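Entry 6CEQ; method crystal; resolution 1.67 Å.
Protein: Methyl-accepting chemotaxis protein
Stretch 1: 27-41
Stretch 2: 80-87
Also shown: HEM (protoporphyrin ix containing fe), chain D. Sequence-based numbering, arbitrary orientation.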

# COMPACT_ATOMS: atom_id res chain seq x y z
N GLN A 27 7.36 4.48 -9.53
CA GLN A 27 8.46 4.01 -10.38
C GLN A 27 8.67 2.52 -10.21
O GLN A 27 8.83 1.78 -11.20
CB GLN A 27 9.73 4.79 -10.04
CG GLN A 27 10.90 4.45 -10.94
CD GLN A 27 12.15 5.25 -10.61
OE1 GLN A 27 12.09 6.46 -10.44
NE2 GLN A 27 13.27 4.56 -10.49
N LEU A 28 8.68 2.06 -8.96
CA LEU A 28 8.87 0.64 -8.70
C LEU A 28 7.75 -0.19 -9.32
O LEU A 28 8.00 -1.22 -9.96
CB LEU A 28 8.94 0.40 -7.19
CG LEU A 28 8.99 -1.08 -6.79
CD1 LEU A 28 10.23 -1.75 -7.36
CD2 LEU A 28 8.95 -1.21 -5.28
N LEU A 29 6.51 0.24 -9.13
CA LEU A 29 5.40 -0.55 -9.64
C LEU A 29 5.37 -0.54 -11.16
O LEU A 29 4.90 -1.50 -11.78
CB LEU A 29 4.07 -0.04 -9.09
CG LEU A 29 3.89 -0.10 -7.57
CD1 LEU A 29 2.50 0.39 -7.17
CD2 LEU A 29 4.17 -1.49 -7.02
N THR A 30 5.85 0.54 -11.77
CA THR A 30 5.96 0.57 -13.23
C THR A 30 7.05 -0.40 -13.69
O THR A 30 6.84 -1.17 -14.63
CB THR A 30 6.25 1.99 -13.69
OG1 THR A 30 5.20 2.84 -13.21
CG2 THR A 30 6.27 2.06 -15.21
N HIS A 31 8.20 -0.38 -13.02
CA HIS A 31 9.26 -1.34 -13.31
C HIS A 31 8.76 -2.78 -13.16
O HIS A 31 9.06 -3.64 -14.00
CB HIS A 31 10.44 -1.09 -12.38
CG HIS A 31 11.62 -1.98 -12.64
ND1 HIS A 31 12.66 -2.10 -11.74
CD2 HIS A 31 11.95 -2.75 -13.69
CE1 HIS A 31 13.56 -2.93 -12.22
NE2 HIS A 31 13.15 -3.35 -13.41
N ARG A 32 7.99 -3.05 -12.12
CA ARG A 32 7.54 -4.39 -11.79
C ARG A 32 6.20 -4.75 -12.41
O ARG A 32 5.59 -5.74 -11.99
CB ARG A 32 7.44 -4.57 -10.27
CG ARG A 32 8.74 -4.49 -9.54
CD ARG A 32 9.75 -5.43 -10.15
NE ARG A 32 10.97 -5.48 -9.36
CZ ARG A 32 12.17 -5.71 -9.88
NH1 ARG A 32 12.31 -5.90 -11.19
NH2 ARG A 32 13.24 -5.73 -9.09
N GLU A 33 5.72 -3.98 -13.39
CA GLU A 33 4.44 -4.32 -14.00
C GLU A 33 4.42 -5.72 -14.63
O GLU A 33 3.33 -6.33 -14.61
CB GLU A 33 4.05 -3.23 -15.02
CG GLU A 33 3.00 -2.24 -14.44
CD GLU A 33 2.86 -0.95 -15.25
OE1 GLU A 33 3.44 -0.85 -16.35
OE2 GLU A 33 2.15 -0.02 -14.77
N PRO A 34 5.51 -6.29 -15.17
CA PRO A 34 5.47 -7.72 -15.55
C PRO A 34 5.01 -8.64 -14.43
O PRO A 34 4.11 -9.46 -14.62
CB PRO A 34 6.92 -8.01 -15.97
CG PRO A 34 7.44 -6.70 -16.44
CD PRO A 34 6.74 -5.63 -15.65
N GLU A 35 5.64 -8.53 -13.26
CA GLU A 35 5.25 -9.36 -12.12
C GLU A 35 3.86 -8.97 -11.61
O GLU A 35 3.08 -9.84 -11.18
CB GLU A 35 6.29 -9.24 -11.01
CG GLU A 35 7.63 -9.89 -11.32
CD GLU A 35 8.53 -9.05 -12.22
OE1 GLU A 35 8.21 -7.87 -12.47
OE2 GLU A 35 9.57 -9.58 -12.67
N LEU A 36 3.53 -7.68 -11.62
CA LEU A 36 2.25 -7.24 -11.07
C LEU A 36 1.09 -7.59 -12.00
O LEU A 36 -0.01 -7.90 -11.53
CB LEU A 36 2.27 -5.75 -10.77
CG LEU A 36 3.18 -5.43 -9.58
CD1 LEU A 36 3.37 -3.94 -9.46
CD2 LEU A 36 2.62 -6.03 -8.30
N ALA A 37 1.30 -7.52 -13.31
CA ALA A 37 0.23 -7.91 -14.23
C ALA A 37 -0.03 -9.41 -14.22
O ALA A 37 -1.14 -9.84 -14.54
CB ALA A 37 0.57 -7.45 -15.66
N GLN A 38 0.96 -10.23 -13.85
CA GLN A 38 0.70 -11.65 -13.66
C GLN A 38 -0.18 -11.91 -12.44
O GLN A 38 -1.11 -12.72 -12.50
CB GLN A 38 2.02 -12.42 -13.53
CG GLN A 38 1.84 -13.91 -13.30
CD GLN A 38 3.11 -14.70 -13.55
OE1 GLN A 38 3.96 -14.31 -14.34
NE2 GLN A 38 3.25 -15.83 -12.85
N ALA A 39 0.08 -11.21 -11.34
CA ALA A 39 -0.72 -11.39 -10.13
C ALA A 39 -2.05 -10.65 -10.20
O ALA A 39 -3.05 -11.13 -9.65
CB ALA A 39 0.07 -10.92 -8.91
N PHE A 40 -2.08 -9.52 -10.90
CA PHE A 40 -3.26 -8.66 -11.00
C PHE A 40 -3.42 -8.25 -12.46
O PHE A 40 -3.02 -7.15 -12.85
CB PHE A 40 -3.14 -7.43 -10.10
CG PHE A 40 -2.89 -7.75 -8.64
CD1 PHE A 40 -1.62 -7.77 -8.12
CD2 PHE A 40 -3.96 -8.06 -7.81
CE1 PHE A 40 -1.40 -8.06 -6.79
CE2 PHE A 40 -3.75 -8.35 -6.48
CZ PHE A 40 -2.47 -8.36 -5.97
N PRO A 41 -4.04 -9.11 -13.28
CA PRO A 41 -4.09 -8.91 -14.75
C PRO A 41 -4.24 -7.49 -15.31
O PRO A 41 -3.48 -7.13 -16.21
CB PRO A 41 -5.30 -9.76 -15.15
CG PRO A 41 -5.33 -10.87 -14.13
CD PRO A 41 -4.59 -10.42 -12.90
CHA HEM D . -1.20 -6.72 2.32
CHB HEM D . -3.26 -2.47 3.38
CHC HEM D . -2.48 -1.16 -1.27
CHD HEM D . -2.28 -5.88 -2.34
C1A HEM D . -1.68 -5.63 3.01
C2A HEM D . -1.62 -5.46 4.41
C3A HEM D . -2.20 -4.27 4.72
C4A HEM D . -2.63 -3.69 3.51
CMA HEM D . -2.35 -3.69 6.10
CAA HEM D . -1.02 -6.44 5.39
CBA HEM D . -1.98 -7.60 5.61
CGA HEM D . -1.31 -8.65 6.46
O1A HEM D . -0.07 -8.81 6.40
O2A HEM D . -2.00 -9.37 7.22
C1B HEM D . -3.14 -1.73 2.19
C2B HEM D . -3.40 -0.33 2.13
C3B HEM D . -3.19 0.06 0.84
C4B HEM D . -2.79 -1.16 0.10
CMB HEM D . -3.82 0.55 3.28
CAB HEM D . -3.33 1.42 0.30
CBB HEM D . -2.85 2.46 0.97
C1C HEM D . -2.38 -2.34 -2.00
C2C HEM D . -2.22 -2.45 -3.39
C3C HEM D . -2.17 -3.80 -3.69
C4C HEM D . -2.29 -4.52 -2.47
CMC HEM D . -2.14 -1.30 -4.37
CAC HEM D . -2.01 -4.38 -5.04
CBC HEM D . -1.17 -3.83 -5.91
C1D HEM D . -1.89 -6.48 -1.13
C2D HEM D . -1.44 -7.87 -1.05
C3D HEM D . -1.14 -8.10 0.24
C4D HEM D . -1.40 -6.85 0.95
CMD HEM D . -1.34 -8.85 -2.19
CAD HEM D . -0.64 -9.39 0.83
CBD HEM D . -1.66 -10.50 0.59
CGD HEM D . -2.99 -10.10 1.19
O1D HEM D . -3.97 -9.90 0.44
O2D HEM D . -3.10 -9.96 2.42
NA HEM D . -2.30 -4.53 2.48
NB HEM D . -2.79 -2.17 0.98
NC HEM D . -2.42 -3.60 -1.46
ND HEM D . -1.84 -5.92 0.09
FE HEM D . -2.30 -4.17 0.53
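Stretch 2 (80-87) KVGSLEFN

Stretch 2 is a β-hairpin laid on a kinked helical segment. Strand 80-81 and strand 84-87 are joined by a type II' turn from Val81 to Leu84, closed by backbone hydrogen bonds from Leu84 N to Val81 O (2.9 Å) and from Val81 N to Leu84 O (3.0 Å). In stretch 1, helix 27-31 ends at Arg32, which leaves helical phi/psi and occupies the N-cap position of helix 33-39. Contacts run in reverse sequence order from turn to strand: Gly82 meets Ala39, Ser83 meets Glu35, Leu84 reaches Arg32 and Leu36, and Phe86 reaches Leu28.

Apolar packing carries the contact. Leu84, the residue most covered by the other stretch, points toward the helices; its CD1 lies 3.8 Å from both Arg32 CB and Leu36 CD2, while its CD2 is 3.9 Å from Glu35 CB. Thus the aliphatic bases of two charged residues serve as packing surface. Val81 CG1 fills the next position, 3.7 Å from Leu36 CD2 and 3.7 Å from Phe40 CE1, at the edge of the Phe40 ring. One face of that ring is covered by heme CAC, so the same side chain packs against hairpin and cofactor. At the far end, Leu28 CD2 meets the edge of the Phe86 ring, 3.8 Å from CE1.

Close approach at the turn is made where Gly82 has no side chain. Gly82 CA sits 3.6 Å from Ala39 CB; an ideal CB on Gly82 would fall 3.0 Å from that methyl, a clash, and its positive phi independently favours glycine.

Polar linkage is indirect. No hydrogen bond crosses directly, but water 1 donates to Glu35 O (2.7 Å) and accepts from Ser83 N (3.0 Å), bridging helix and turn. The rule is compact: leucine at the centre, glycine at closest backbone approach, water between backbone polar groups.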

# COMPACT_ATOMS: atom_id res chain seq x y z
N LYS A 80 3.61 -10.93 0.40
CA LYS A 80 3.91 -11.37 -0.96
C LYS A 80 2.89 -10.76 -1.90
O LYS A 80 1.69 -10.89 -1.69
CB LYS A 80 3.87 -12.89 -1.08
CG LYS A 80 4.92 -13.61 -0.27
CD LYS A 80 4.89 -15.12 -0.46
CE LYS A 80 5.97 -15.78 0.39
NZ LYS A 80 5.92 -17.26 0.33
N VAL A 81 3.38 -10.06 -2.92
CA VAL A 81 2.55 -9.43 -3.93
C VAL A 81 2.98 -10.07 -5.24
O VAL A 81 3.97 -9.66 -5.85
CB VAL A 81 2.72 -7.91 -3.96
CG1 VAL A 81 1.72 -7.27 -4.89
CG2 VAL A 81 2.57 -7.34 -2.56
N GLY A 82 2.25 -11.09 -5.68
CA GLY A 82 2.76 -11.91 -6.77
C GLY A 82 4.08 -12.52 -6.36
O GLY A 82 4.21 -13.09 -5.27
N SER A 83 5.09 -12.38 -7.22
CA SER A 83 6.44 -12.84 -6.91
C SER A 83 7.28 -11.80 -6.19
O SER A 83 8.46 -12.05 -5.92
CB SER A 83 7.16 -13.28 -8.19
OG SER A 83 7.34 -12.19 -9.07
N LEU A 84 6.70 -10.64 -5.87
CA LEU A 84 7.41 -9.63 -5.10
C LEU A 84 7.22 -9.90 -3.61
O LEU A 84 6.29 -10.60 -3.20
CB LEU A 84 6.91 -8.23 -5.46
CG LEU A 84 6.78 -7.96 -6.96
CD1 LEU A 84 6.26 -6.55 -7.20
CD2 LEU A 84 8.11 -8.19 -7.67
N GLU A 85 8.11 -9.32 -2.81
CA GLU A 85 8.05 -9.44 -1.36
C GLU A 85 8.38 -8.09 -0.75
O GLU A 85 9.32 -7.43 -1.20
CB GLU A 85 9.05 -10.48 -0.85
CG GLU A 85 8.49 -11.85 -0.56
CD GLU A 85 9.49 -12.73 0.16
OE1 GLU A 85 10.31 -13.39 -0.51
OE2 GLU A 85 9.47 -12.75 1.41
N PHE A 86 7.63 -7.69 0.27
CA PHE A 86 7.83 -6.41 0.92
C PHE A 86 7.75 -6.56 2.43
O PHE A 86 6.99 -7.38 2.95
CB PHE A 86 6.78 -5.37 0.51
CG PHE A 86 6.78 -5.05 -0.95
CD1 PHE A 86 7.64 -4.08 -1.44
CD2 PHE A 86 5.95 -5.72 -1.82
CE1 PHE A 86 7.65 -3.78 -2.80
CE2 PHE A 86 5.96 -5.42 -3.18
CZ PHE A 86 6.81 -4.46 -3.66
N ASN A 87 8.50 -5.73 3.14
CA ASN A 87 8.24 -5.49 4.55
C ASN A 87 7.30 -4.29 4.65
O ASN A 87 7.65 -3.19 4.20
CB ASN A 87 9.52 -5.25 5.35
CG ASN A 87 9.27 -5.26 6.85
OD1 ASN A 87 8.15 -5.50 7.32
ND2 ASN A 87 10.32 -4.98 7.62
O HOH W 1 3.83 -12.15 -9.95
O HOH W 2 0.11 -3.35 0.46